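Local structure of methyltransferase 1 (Methanosarcina barkeri, 2I2X) at the interface of chains A and B and the interface of chains A and C. The protein transfers the methyl group of methanol to the cob(I)amide carried by its corrinoid partner protein, the first step of methanogenesis from methanol. Numbering follows the deposited sequence. Chains: chain A/B, Methyltransferase 1; chain C, Methyltransferase 1.

Contact 1: the interface of chains A and B. Residues chain A 335, 338-339, 342; chain B 289, 301, 355, 359, 363.
A:Tyr335, on helix 325-345, packs closely against B:Lys289: the two side chains run past each other in opposite directions, with A:Tyr335 CB 3.6 Å from B:Lys289 CB and the CD2 side of the ring hardly further off. The arginine side is lighter. B:Arg363 bends back at chi3 (-69°), and the CE1 corner of the A:Tyr335 ring points onto one face of its guanidinium, 3.7 Å above the plane and off-centre toward its rim, the two flat groups 69° apart. With a serine in place of A:Tyr335, a gap would probably open beside the B:Lys289 methylenes and the guanidinium face would lose its ring neighbour. B:Asn301 OD1 sits 2.8 Å from A:Tyr335 O, acceptor against acceptor, while B:Asn301 ND2 lies 3.0 Å from B:Lys289 NZ, donor against donor. The amide is therefore doubtful as modelled; flipped, it would probably donate to A:Tyr335 O and turn its oxygen to the lysine, and the B:Ser359 hydroxyl, now 3.0 Å from B:Asn301 OD1, could accept instead. A:Thr342 OG1, bonded to A:Ala338 O at 2.8 Å, also approaches B:Ser359 CA to 3.4 Å. Looser are the contacts with B:Leu355, whose CD1 is 4.0 Å from A:Thr342 CG2 and whose CB is no nearer A:Leu339 CD1. This patch and its two-fold twin help join the two MtaB subunits of the heterotetramer.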
ATOM      1  N   TYR A 335     -10.860   6.927   0.612  1.00  5.84           N
ATOM      2  CA  TYR A 335     -11.945   6.149   1.161  1.00  6.16           C
ATOM      3  C   TYR A 335     -12.032   6.342   2.678  1.00  6.06           C
ATOM      4  O   TYR A 335     -13.125   6.431   3.235  1.00  5.57           O
ATOM      5  CB  TYR A 335     -11.768   4.672   0.793  1.00  6.36           C
ATOM      6  CG  TYR A 335     -12.492   4.219  -0.462  1.00  6.88           C
ATOM      7  CD1 TYR A 335     -13.880   4.370  -0.589  1.00  6.67           C
ATOM      8  CD2 TYR A 335     -11.802   3.606  -1.503  1.00  6.52           C
ATOM      9  CE1 TYR A 335     -14.560   3.940  -1.718  1.00  4.34           C
ATOM     10  CE2 TYR A 335     -12.474   3.176  -2.646  1.00  6.36           C
ATOM     11  CZ  TYR A 335     -13.856   3.352  -2.757  1.00  6.44           C
ATOM     12  OH  TYR A 335     -14.538   2.881  -3.882  1.00  3.91           O
ATOM     13  N   ALA A 338     -13.853   9.287   3.051  1.00  4.23           N
ATOM     14  CA  ALA A 338     -15.268   9.181   2.720  1.00  4.67           C
ATOM     15  C   ALA A 338     -16.111   8.667   3.920  1.00  4.65           C
ATOM     16  O   ALA A 338     -17.238   9.130   4.153  1.00  4.96           O
ATOM     17  CB  ALA A 338     -15.494   8.340   1.440  1.00  4.65           C
ATOM     18  N   LEU A 339     -15.527   7.774   4.703  1.00  4.57           N
ATOM     19  CA  LEU A 339     -16.145   7.229   5.913  1.00  4.89           C
ATOM     20  C   LEU A 339     -16.343   8.344   6.909  1.00  5.36           C
ATOM     21  O   LEU A 339     -17.438   8.541   7.489  1.00  5.74           O
ATOM     22  CB  LEU A 339     -15.248   6.128   6.522  1.00  4.30           C
ATOM     23  CG  LEU A 339     -15.831   5.422   7.749  1.00  6.02           C
ATOM     24  CD1 LEU A 339     -17.111   4.633   7.367  1.00  5.60           C
ATOM     25  CD2 LEU A 339     -14.779   4.534   8.478  1.00  3.53           C
ATOM     26  N   THR A 342     -19.034  10.853   5.758  1.00  6.03           N
ATOM     27  CA  THR A 342     -20.388  10.294   5.930  1.00  5.36           C
ATOM     28  C   THR A 342     -20.867  10.423   7.392  1.00  5.77           C
ATOM     29  O   THR A 342     -22.061  10.635   7.658  1.00  6.30           O
ATOM     30  CB  THR A 342     -20.407   8.774   5.514  1.00  5.01           C
ATOM     31  OG1 THR A 342     -20.018   8.640   4.151  1.00  3.99           O
ATOM     32  CG2 THR A 342     -21.785   8.138   5.686  1.00  3.15           C
TER
ATOM     33  N   LYS B 289     -11.274  -1.024   0.213  1.00  7.26           N
ATOM     34  CA  LYS B 289     -10.344   0.112   0.240  1.00  7.38           C
ATOM     35  C   LYS B 289      -8.889  -0.271   0.594  1.00  7.35           C
ATOM     36  O   LYS B 289      -7.964   0.488   0.318  1.00  7.77           O
ATOM     37  CB  LYS B 289     -10.867   1.179   1.192  1.00  7.45           C
ATOM     38  CG  LYS B 289     -10.591   0.864   2.662  1.00  9.76           C
ATOM     39  CD  LYS B 289     -11.182   1.914   3.527  1.00 15.15           C
ATOM     40  CE  LYS B 289     -10.938   1.701   5.037  1.00 16.09           C
ATOM     41  NZ  LYS B 289     -11.664   2.871   5.768  1.00 16.51           N
ATOM     42  N   ASN B 301     -15.498   1.095   1.149  1.00  7.01           N
ATOM     43  CA  ASN B 301     -15.910   0.999   2.538  1.00  6.85           C
ATOM     44  C   ASN B 301     -17.092   0.075   2.713  1.00  7.24           C
ATOM     45  O   ASN B 301     -17.150  -0.688   3.691  1.00  7.60           O
ATOM     46  CB  ASN B 301     -16.298   2.368   3.131  1.00  7.45           C
ATOM     47  CG  ASN B 301     -15.106   3.316   3.314  1.00  6.40           C
ATOM     48  OD1 ASN B 301     -15.170   4.488   2.922  1.00  5.20           O
ATOM     49  ND2 ASN B 301     -14.040   2.819   3.905  1.00  2.62           N
ATOM     50  N   LEU B 355     -22.590   3.415   8.344  1.00  5.67           N
ATOM     51  CA  LEU B 355     -21.728   4.453   7.856  1.00  5.12           C
ATOM     52  C   LEU B 355     -20.911   3.912   6.679  1.00  5.16           C
ATOM     53  O   LEU B 355     -20.776   4.581   5.656  1.00  3.63           O
ATOM     54  CB  LEU B 355     -20.807   4.868   8.995  1.00  5.69           C
ATOM     55  CG  LEU B 355     -20.896   6.183   9.782  1.00  6.66           C
ATOM     56  CD1 LEU B 355     -22.124   7.070   9.518  1.00  6.40           C
ATOM     57  CD2 LEU B 355     -20.712   5.902  11.248  1.00  5.93           C
ATOM     58  N   SER B 359     -21.381   5.381   2.807  1.00  7.24           N
ATOM     59  CA  SER B 359     -20.201   5.880   2.118  1.00  7.60           C
ATOM     60  C   SER B 359     -20.286   5.644   0.589  1.00  7.95           C
ATOM     61  O   SER B 359     -19.997   6.551  -0.219  1.00  7.97           O
ATOM     62  CB  SER B 359     -18.985   5.184   2.715  1.00  7.09           C
ATOM     63  OG  SER B 359     -17.862   5.168   1.844  1.00 11.87           O
ATOM     64  N   ARG B 363     -22.265   5.606  -5.081  1.00  7.28           N
ATOM     65  CA  ARG B 363     -21.076   5.793  -5.905  1.00  7.32           C
ATOM     66  C   ARG B 363     -21.254   5.181  -7.291  1.00  7.95           C
ATOM     67  O   ARG B 363     -20.715   5.722  -8.270  1.00  7.96           O
ATOM     68  CB  ARG B 363     -19.843   5.188  -5.220  1.00  7.07           C
ATOM     69  CG  ARG B 363     -18.509   5.810  -5.652  1.00  5.87           C
ATOM     70  CD  ARG B 363     -17.325   5.252  -4.815  1.00  6.28           C
ATOM     71  NE  ARG B 363     -17.433   5.733  -3.452  1.00  3.08           N
ATOM     72  CZ  ARG B 363     -16.987   6.924  -3.051  1.00  3.57           C
ATOM     73  NH1 ARG B 363     -16.346   7.732  -3.899  1.00  2.06           N
ATOM     74  NH2 ARG B 363     -17.210   7.316  -1.807  1.00  2.09           N
TER

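Contact 2: the interface of chains A and C. Residues chain A 362, 411; chain C 3-6.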
ATOM      1  N   TYR A 362      -5.159   2.027  24.369  1.00  6.55           N
ATOM      2  CA  TYR A 362      -4.427   1.128  25.286  1.00  6.73           C
ATOM      3  C   TYR A 362      -3.252   0.393  24.634  1.00  6.64           C
ATOM      4  O   TYR A 362      -2.531  -0.388  25.294  1.00  6.15           O
ATOM      5  CB  TYR A 362      -5.379   0.154  26.023  1.00  6.91           C
ATOM      6  CG  TYR A 362      -6.387   0.884  26.907  1.00  8.57           C
ATOM      7  CD1 TYR A 362      -5.985   1.520  28.096  1.00  8.00           C
ATOM      8  CD2 TYR A 362      -7.735   0.980  26.533  1.00  8.91           C
ATOM      9  CE1 TYR A 362      -6.910   2.214  28.894  1.00  8.06           C
ATOM     10  CE2 TYR A 362      -8.659   1.672  27.313  1.00  8.49           C
ATOM     11  CZ  TYR A 362      -8.249   2.273  28.500  1.00  8.45           C
ATOM     12  OH  TYR A 362      -9.176   2.954  29.262  1.00  6.97           O
ATOM     13  N   LYS A 411      -6.230   0.959  33.063  1.00 15.15           N
ATOM     14  CA  LYS A 411      -6.142  -0.237  32.214  1.00 14.78           C
ATOM     15  C   LYS A 411      -4.932  -0.286  31.269  1.00 15.34           C
ATOM     16  O   LYS A 411      -4.678  -1.335  30.619  1.00 15.60           O
ATOM     17  CB  LYS A 411      -7.438  -0.410  31.433  1.00 14.77           C
ATOM     18  CG  LYS A 411      -8.597  -0.867  32.286  1.00 13.81           C
ATOM     19  CD  LYS A 411      -9.720  -1.441  31.443  1.00 13.02           C
ATOM     20  CE  LYS A 411     -10.521  -0.387  30.703  1.00 14.89           C
ATOM     21  NZ  LYS A 411     -10.788   0.875  31.478  1.00 16.90           N
TER
ATOM     22  N   ASP C   3     -15.306   3.946  26.513  1.00  8.92           N
ATOM     23  CA  ASP C   3     -14.198   3.217  27.126  1.00  7.22           C
ATOM     24  C   ASP C   3     -14.491   1.718  27.033  1.00  6.18           C
ATOM     25  O   ASP C   3     -15.617   1.317  26.856  1.00  5.20           O
ATOM     26  CB  ASP C   3     -13.982   3.657  28.580  1.00  6.03           C
ATOM     27  CG  ASP C   3     -12.624   3.204  29.134  1.00  7.23           C
ATOM     28  OD1 ASP C   3     -12.507   3.035  30.370  1.00  7.25           O
ATOM     29  OD2 ASP C   3     -11.667   2.996  28.349  1.00  4.03           O
ATOM     30  N   PHE C   4     -13.454   0.911  27.129  1.00  5.90           N
ATOM     31  CA  PHE C   4     -13.565  -0.535  27.177  1.00  6.09           C
ATOM     32  C   PHE C   4     -13.839  -1.063  28.590  1.00  6.76           C
ATOM     33  O   PHE C   4     -13.452  -0.429  29.569  1.00  7.43           O
ATOM     34  CB  PHE C   4     -12.226  -1.123  26.734  1.00  5.47           C
ATOM     35  CG  PHE C   4     -12.028  -1.151  25.253  1.00  3.96           C
ATOM     36  CD1 PHE C   4     -10.785  -0.955  24.717  1.00  2.60           C
ATOM     37  CD2 PHE C   4     -13.088  -1.403  24.391  1.00  4.78           C
ATOM     38  CE1 PHE C   4     -10.589  -1.003  23.352  1.00  2.07           C
ATOM     39  CE2 PHE C   4     -12.882  -1.446  23.033  1.00  3.03           C
ATOM     40  CZ  PHE C   4     -11.621  -1.255  22.525  1.00  2.00           C
ATOM     41  N   THR C   5     -14.499  -2.220  28.696  1.00  6.88           N
ATOM     42  CA  THR C   5     -14.385  -3.062  29.890  1.00  6.98           C
ATOM     43  C   THR C   5     -13.025  -3.774  29.819  1.00  7.68           C
ATOM     44  O   THR C   5     -12.407  -3.815  28.766  1.00  8.22           O
ATOM     45  CB  THR C   5     -15.487  -4.149  29.970  1.00  6.63           C
ATOM     46  OG1 THR C   5     -15.285  -5.098  28.923  1.00  6.14           O
ATOM     47  CG2 THR C   5     -16.866  -3.566  29.863  1.00  4.78           C
ATOM     48  N   GLU C   6     -12.558  -4.339  30.924  1.00  8.34           N
ATOM     49  CA  GLU C   6     -11.327  -5.133  30.907  1.00  9.27           C
ATOM     50  C   GLU C   6     -11.421  -6.326  29.951  1.00  8.10           C
ATOM     51  O   GLU C   6     -10.522  -6.574  29.179  1.00  7.30           O
ATOM     52  CB  GLU C   6     -10.986  -5.612  32.320  1.00 10.30           C
ATOM     53  CG  GLU C   6     -10.947  -4.482  33.340  1.00 16.44           C
ATOM     54  CD  GLU C   6     -10.466  -4.922  34.716  1.00 23.58           C
ATOM     55  OE1 GLU C   6     -10.923  -5.980  35.211  1.00 26.43           O
ATOM     56  OE2 GLU C   6      -9.633  -4.195  35.309  1.00 27.31           O
TER
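A:Tyr362 and A:Lys411 reach the same carboxylate, that of C:Asp3, and each takes a different oxygen; in this part of the MtaB–MtaC interface the polar pair on MtaB holds the N-terminal segment of the corrinoid protein. The tyrosine crosses the aspartate at about a right angle, ring and carboxylate planes 36° apart, and its phenol OH donates to C:Asp3 OD2 at 2.7 Å. That oxygen lies in the plane of the ring, at its edge. A:Lys411 and C:Asp3 approach each other from opposite directions, and the ammonium NZ of A:Lys411 forms a salt bridge with C:Asp3 OD1 at 3.0 Å. Both donors come in on the syn side and somewhat out of the carboxylate plane, the phenol by 17° and the lysine by 29°. Held through both oxygens, the carboxylate is probably restrained from turning, and the lysine would be expected to favour its charged form. Bends at chi3 and chi4 turn CE and NZ of the lysine toward C:Asp3. Its CD packs 3.8 Å from CG of C:Glu6, the first residue of helix 6-12, the side chains crossing obliquely. C:Phe4 slides past A:Tyr362 in the opposite direction, a light apolar touch of 4.0 Å between C:Phe4 CD1 and A:Tyr362 CD2. Within chain A, A:Lys411 NZ makes a weak hydrogen bond to the phenol OH of A:Tyr362 at 3.4 Å.

Contact 1 and contact 2 lie about 28 Å apart, measured between the centres of their C-alpha atoms, and have no residue in common. What ties them is helix 349-361 of MtaB and the residues just after it. In contact 1 the chain B copy of this helix supplies part of the surface; by symmetry the chain A copy does so in the twin patch. Neighbours in sequence, Tyr362 serves contact 2 and Arg363 contact 1, while A:Lys411 comes from a separate loop after helix 389-409. One stretch thus contributes to both junctions, and may help set the MtaB dimer and MtaC in register.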